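Local coordinates for putative secreted cellulose-binding protein (Streptomyces coelicolor, PDB 4OY6) that probably oxidises and cleaves cellulose chains as a secreted, copper-dependent lytic polysaccharide monooxygenase of family AA10, at residues 111-123 with 128-140. Sequence-based numbering, arbitrary orientation. Where two conformers were deposited one is given.
Sequences DYFLVYVTKQGFD and ALTWGELQQVART
V115 and V117 on strand 112-118 pair with A138 and Q135 on strand 134-139, an antiparallel ladder interrupted by a classic beta bulge, at one margin of the beta-sandwich core of this AA10 enzyme; strand 161-170 pairs with the other side of 112-118. At the bulge, V115 O accepts two hydrogen bonds, from V137 N (2.8 Å) and A138 N (3.1 Å). Beyond it, V117 and Q135 exchange a reciprocal pair of bonds, and K119 N donates to E133 O. At the opposite end T140 OG1, placed between its own N and carbonyl carbon (chi1 75°), takes the N-H of F113 at 2.9 Å, while T140 N returns a bond to F113 O.

Aromatic rings and the guanidinium of R139 line the face bearing L114, Y116 and Q136. The extended R139 chain runs alongside L114 CD2, and its NH2 sits 3.5 Å above the centre of the Y112 ring, a cation-pi contact with the planes 38° apart. W131 directs its ring edge at the face of Y116 in a T-shaped pair, its NE1 held by V64 O. A water links Y116 OH to Q136 OE1. On the other face, V115 CG1 and V117 CG2 both touch CG2 of the bulge residue V137.

Past the strands, F122 CD1 packs 3.4 Å from E133 CD, and A128 O lies at the ring's edge. K119, fully extended beyond CG, reaches G132 O with NZ at 2.8 Å.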
loop_
_atom_site.group_PDB
_atom_site.type_symbol
_atom_site.label_atom_id
_atom_site.label_comp_id
_atom_site.label_asym_id
_atom_site.label_seq_id
_atom_site.Cartn_x
_atom_site.Cartn_y
_atom_site.Cartn_z
ATOM N N ASP A 111 11.570 -11.003 6.779
ATOM C CA ASP A 111 13.026 -10.891 6.631
ATOM C C ASP A 111 13.441 -9.428 6.791
ATOM O O ASP A 111 14.486 -9.126 7.365
ATOM C CB ASP A 111 13.485 -11.407 5.263
ATOM C CG ASP A 111 13.401 -12.923 5.127
ATOM O OD1 ASP A 111 13.073 -13.636 6.111
ATOM O OD2 ASP A 111 13.663 -13.378 4.000
ATOM N N TYR A 112 12.610 -8.538 6.251
ATOM C CA TYR A 112 12.803 -7.107 6.341
ATOM C C TYR A 112 11.537 -6.424 5.813
ATOM O O TYR A 112 10.739 -7.035 5.090
ATOM C CB TYR A 112 14.016 -6.634 5.518
ATOM C CG TYR A 112 14.013 -7.027 4.058
ATOM C CD1 TYR A 112 13.378 -6.240 3.109
ATOM C CD2 TYR A 112 14.596 -8.208 3.626
ATOM C CE1 TYR A 112 13.354 -6.596 1.775
ATOM C CE2 TYR A 112 14.597 -8.559 2.280
ATOM C CZ TYR A 112 13.964 -7.762 1.360
ATOM O OH TYR A 112 13.940 -8.106 0.038
ATOM N N PHE A 113 11.398 -5.151 6.170
ATOM C CA PHE A 113 10.509 -4.203 5.509
ATOM C C PHE A 113 11.341 -3.097 4.899
ATOM O O PHE A 113 12.330 -2.651 5.471
ATOM C CB PHE A 113 9.529 -3.559 6.501
ATOM C CG PHE A 113 8.611 -4.539 7.185
ATOM C CD1 PHE A 113 7.444 -4.938 6.583
ATOM C CD2 PHE A 113 8.906 -5.044 8.443
ATOM C CE1 PHE A 113 6.587 -5.823 7.208
ATOM C CE2 PHE A 113 8.045 -5.935 9.078
ATOM C CZ PHE A 113 6.889 -6.327 8.454
ATOM N N LEU A 114 10.916 -2.649 3.726
ATOM C CA LEU A 114 11.400 -1.402 3.113
ATOM C C LEU A 114 10.228 -0.441 3.113
ATOM O O LEU A 114 9.118 -0.806 2.733
ATOM C CB LEU A 114 11.879 -1.620 1.682
ATOM C CG LEU A 114 12.867 -2.747 1.467
ATOM C CD1 LEU A 114 13.146 -2.906 -0.025
ATOM C CD2 LEU A 114 14.139 -2.582 2.274
ATOM N N VAL A 115 10.473 0.805 3.509
ATOM C CA VAL A 115 9.418 1.802 3.474
ATOM C C VAL A 115 9.943 3.005 2.696
ATOM O O VAL A 115 11.024 3.513 2.968
ATOM C CB VAL A 115 8.983 2.253 4.887
ATOM C CG1 VAL A 115 7.796 3.190 4.786
ATOM C CG2 VAL A 115 8.663 1.064 5.778
ATOM N N TYR A 116 9.142 3.423 1.725
ATOM C CA TYR A 116 9.401 4.585 0.906
ATOM C C TYR A 116 8.268 5.586 1.059
ATOM O O TYR A 116 7.162 5.237 1.433
ATOM C CB TYR A 116 9.495 4.223 -0.583
ATOM C CG TYR A 116 10.523 3.184 -0.932
ATOM C CD1 TYR A 116 10.227 1.822 -0.817
ATOM C CD2 TYR A 116 11.801 3.536 -1.344
ATOM C CE1 TYR A 116 11.156 0.864 -1.131
ATOM C CE2 TYR A 116 12.750 2.571 -1.661
ATOM C CZ TYR A 116 12.411 1.239 -1.559
ATOM O OH TYR A 116 13.340 0.294 -1.862
ATOM N N VAL A 117 8.549 6.831 0.716
ATOM C CA VAL A 117 7.498 7.844 0.581
ATOM C C VAL A 117 7.744 8.606 -0.714
ATOM O O VAL A 117 8.889 8.806 -1.132
ATOM C CB VAL A 117 7.425 8.817 1.799
ATOM C CG1 VAL A 117 6.301 9.824 1.619
ATOM C CG2 VAL A 117 7.211 8.071 3.118
ATOM N N THR A 118 6.684 9.051 -1.358
ATOM C CA THR A 118 6.832 9.897 -2.543
ATOM C C THR A 118 7.547 11.196 -2.169
ATOM O O THR A 118 7.341 11.774 -1.092
ATOM C CB THR A 118 5.481 10.180 -3.211
ATOM O OG1 THR A 118 4.572 10.701 -2.244
ATOM C CG2 THR A 118 4.920 8.914 -3.824
ATOM N N LYS A 119 8.388 11.639 -3.097
ATOM C CA LYS A 119 9.150 12.858 -2.907
ATOM C C LYS A 119 8.243 14.087 -2.841
ATOM O O LYS A 119 7.192 14.163 -3.479
ATOM C CB LYS A 119 10.131 13.060 -4.084
ATOM C CG LYS A 119 11.198 11.983 -4.201
ATOM C CD LYS A 119 12.076 12.163 -5.427
ATOM C CE LYS A 119 13.053 11.004 -5.544
ATOM N NZ LYS A 119 13.949 11.177 -6.714
ATOM N N GLN A 120 8.688 15.091 -2.102
ATOM C CA GLN A 120 8.062 16.417 -2.158
ATOM C C GLN A 120 8.048 16.872 -3.601
ATOM O O GLN A 120 9.046 16.739 -4.312
ATOM C CB GLN A 120 8.865 17.469 -1.400
ATOM C CG GLN A 120 8.794 17.425 0.107
ATOM C CD GLN A 120 7.436 17.860 0.649
ATOM O OE1 GLN A 120 6.585 17.028 0.914
ATOM N NE2 GLN A 120 7.250 19.161 0.859
ATOM N N GLY A 121 6.940 17.427 -4.031
ATOM C CA GLY A 121 6.802 17.902 -5.410
ATOM C C GLY A 121 6.053 16.938 -6.308
ATOM O O GLY A 121 5.522 17.336 -7.334
ATOM N N PHE A 122 6.017 15.661 -5.924
ATOM C CA PHE A 122 5.227 14.668 -6.628
ATOM C C PHE A 122 3.775 14.761 -6.182
ATOM O O PHE A 122 3.504 14.812 -4.990
ATOM C CB PHE A 122 5.775 13.273 -6.333
ATOM C CG PHE A 122 4.971 12.163 -6.970
ATOM C CD1 PHE A 122 5.181 11.816 -8.297
ATOM C CD2 PHE A 122 3.998 11.485 -6.243
ATOM C CE1 PHE A 122 4.459 10.789 -8.875
ATOM C CE2 PHE A 122 3.265 10.467 -6.823
ATOM C CZ PHE A 122 3.486 10.130 -8.136
ATOM N N ASP A 123 2.856 14.769 -7.145
ATOM C CA ASP A 123 1.426 14.878 -6.865
ATOM C C ASP A 123 0.731 13.553 -7.181
ATOM O O ASP A 123 0.409 13.280 -8.334
ATOM C CB ASP A 123 0.809 15.972 -7.709
ATOM C CG ASP A 123 -0.685 16.096 -7.491
ATOM O OD1 ASP A 123 -1.209 15.485 -6.522
ATOM O OD2 ASP A 123 -1.326 16.806 -8.300
ATOM N N ALA A 128 1.297 9.261 -12.065
ATOM C CA ALA A 128 1.489 7.842 -11.782
ATOM C C ALA A 128 2.724 7.640 -10.897
ATOM O O ALA A 128 3.742 8.332 -11.054
ATOM C CB ALA A 128 1.679 7.085 -13.081
ATOM N N LEU A 129 2.634 6.715 -9.952
ATOM C CA LEU A 129 3.783 6.368 -9.129
ATOM C C LEU A 129 4.856 5.653 -9.957
ATOM O O LEU A 129 4.561 4.755 -10.743
ATOM C CB LEU A 129 3.381 5.459 -7.988
ATOM C CG LEU A 129 3.135 6.071 -6.639
ATOM C CD1 LEU A 129 1.736 6.657 -6.700
ATOM C CD2 LEU A 129 3.294 4.975 -5.574
ATOM N N THR A 130 6.098 6.067 -9.733
ATOM C CA THR A 130 7.277 5.454 -10.340
ATOM C C THR A 130 8.314 5.273 -9.237
ATOM O O THR A 130 8.282 5.959 -8.223
ATOM C CB THR A 130 7.882 6.317 -11.455
ATOM O OG1 THR A 130 8.475 7.474 -10.859
ATOM C CG2 THR A 130 6.806 6.699 -12.490
ATOM N N TRP A 131 9.259 4.375 -9.475
ATOM C CA TRP A 131 10.338 4.163 -8.521
ATOM C C TRP A 131 11.181 5.431 -8.346
ATOM O O TRP A 131 11.660 5.721 -7.249
ATOM C CB TRP A 131 11.208 2.998 -8.954
ATOM C CG TRP A 131 10.544 1.662 -8.788
ATOM C CD1 TRP A 131 9.907 0.922 -9.757
ATOM C CD2 TRP A 131 10.450 0.894 -7.583
ATOM N NE1 TRP A 131 9.446 -0.249 -9.232
ATOM C CE2 TRP A 131 9.764 -0.296 -7.900
ATOM C CE3 TRP A 131 10.898 1.078 -6.278
ATOM C CZ2 TRP A 131 9.531 -1.296 -6.950
ATOM C CZ3 TRP A 131 10.642 0.084 -5.327
ATOM C CH2 TRP A 131 9.977 -1.082 -5.676
ATOM N N GLY A 132 11.345 6.183 -9.420
ATOM C CA GLY A 132 12.147 7.394 -9.376
ATOM C C GLY A 132 11.553 8.519 -8.556
ATOM O O GLY A 132 12.264 9.446 -8.173
ATOM N N GLU A 133 10.258 8.427 -8.257
ATOM C CA GLU A 133 9.565 9.420 -7.436
ATOM C C GLU A 133 9.480 9.028 -5.989
ATOM O O GLU A 133 8.821 9.721 -5.223
ATOM C CB GLU A 133 8.148 9.654 -7.975
ATOM C CG GLU A 133 8.104 10.257 -9.368
ATOM C CD GLU A 133 8.401 11.732 -9.404
ATOM O OE1 GLU A 133 8.837 12.305 -8.376
ATOM O OE2 GLU A 133 8.157 12.323 -10.484
ATOM N N LEU A 134 10.139 7.925 -5.610
ATOM C CA LEU A 134 10.201 7.488 -4.225
ATOM C C LEU A 134 11.515 7.840 -3.566
ATOM O O LEU A 134 12.574 7.839 -4.220
ATOM C CB LEU A 134 10.012 5.980 -4.125
ATOM C CG LEU A 134 8.673 5.403 -4.545
ATOM C CD1 LEU A 134 8.706 3.881 -4.472
ATOM C CD2 LEU A 134 7.540 5.952 -3.710
ATOM N N GLN A 135 11.427 8.116 -2.269
ATOM C CA GLN A 135 12.588 8.193 -1.405
ATOM C C GLN A 135 12.464 7.186 -0.263
ATOM O O GLN A 135 11.406 7.028 0.333
ATOM C CB GLN A 135 12.820 9.609 -0.922
ATOM C CG GLN A 135 11.792 10.156 0.020
ATOM C CD GLN A 135 12.047 11.605 0.409
ATOM O OE1 GLN A 135 12.252 11.945 1.588
ATOM N NE2 GLN A 135 12.062 12.463 -0.592
ATOM N N GLN A 136 13.545 6.489 0.018
ATOM C CA GLN A 136 13.535 5.510 1.078
ATOM C C GLN A 136 13.479 6.253 2.402
ATOM O O GLN A 136 14.258 7.186 2.622
ATOM C CB GLN A 136 14.744 4.573 0.990
ATOM C CG GLN A 136 14.791 3.496 2.065
ATOM C CD GLN A 136 15.910 2.504 1.866
ATOM O OE1 GLN A 136 15.933 1.775 0.899
ATOM N NE2 GLN A 136 16.810 2.456 2.797
ATOM N N VAL A 137 12.563 5.842 3.281
ATOM C CA VAL A 137 12.480 6.386 4.618
ATOM C C VAL A 137 12.843 5.418 5.735
ATOM O O VAL A 137 13.135 5.853 6.840
ATOM C CB VAL A 137 11.167 7.093 4.896
ATOM C CG1 VAL A 137 10.970 8.263 3.933
ATOM C CG2 VAL A 137 10.026 6.111 4.851
ATOM N N ALA A 138 12.830 4.112 5.462
ATOM C CA ALA A 138 13.287 3.129 6.451
ATOM C C ALA A 138 13.588 1.813 5.763
ATOM O O ALA A 138 12.977 1.479 4.758
ATOM C CB ALA A 138 12.221 2.871 7.519
ATOM N N ARG A 139 14.559 1.098 6.325
ATOM C CA ARG A 139 14.708 -0.327 6.052
ATOM C C ARG A 139 14.885 -0.999 7.397
ATOM O O ARG A 139 15.600 -0.457 8.244
ATOM C CB ARG A 139 15.919 -0.648 5.161
ATOM C CG ARG A 139 16.054 -2.142 4.881
ATOM C CD ARG A 139 17.019 -2.477 3.757
ATOM N NE ARG A 139 17.001 -3.927 3.528
ATOM C CZ ARG A 139 17.185 -4.529 2.357
ATOM N NH1 ARG A 139 17.424 -3.827 1.244
ATOM N NH2 ARG A 139 17.122 -5.862 2.293
ATOM N N THR A 140 14.252 -2.148 7.609
ATOM C CA THR A 140 14.355 -2.808 8.891
ATOM C C THR A 140 15.140 -4.087 8.770
ATOM O O THR A 140 15.409 -4.572 7.680
ATOM C CB THR A 140 12.967 -3.180 9.471
ATOM O OG1 THR A 140 12.409 -4.315 8.789
ATOM C CG2 THR A 140 11.973 -2.040 9.384
HETATM O O HOH W 1 15.870 1.426 -1.976
HETATM O O HOH W 2 11.321 15.008 -0.835
#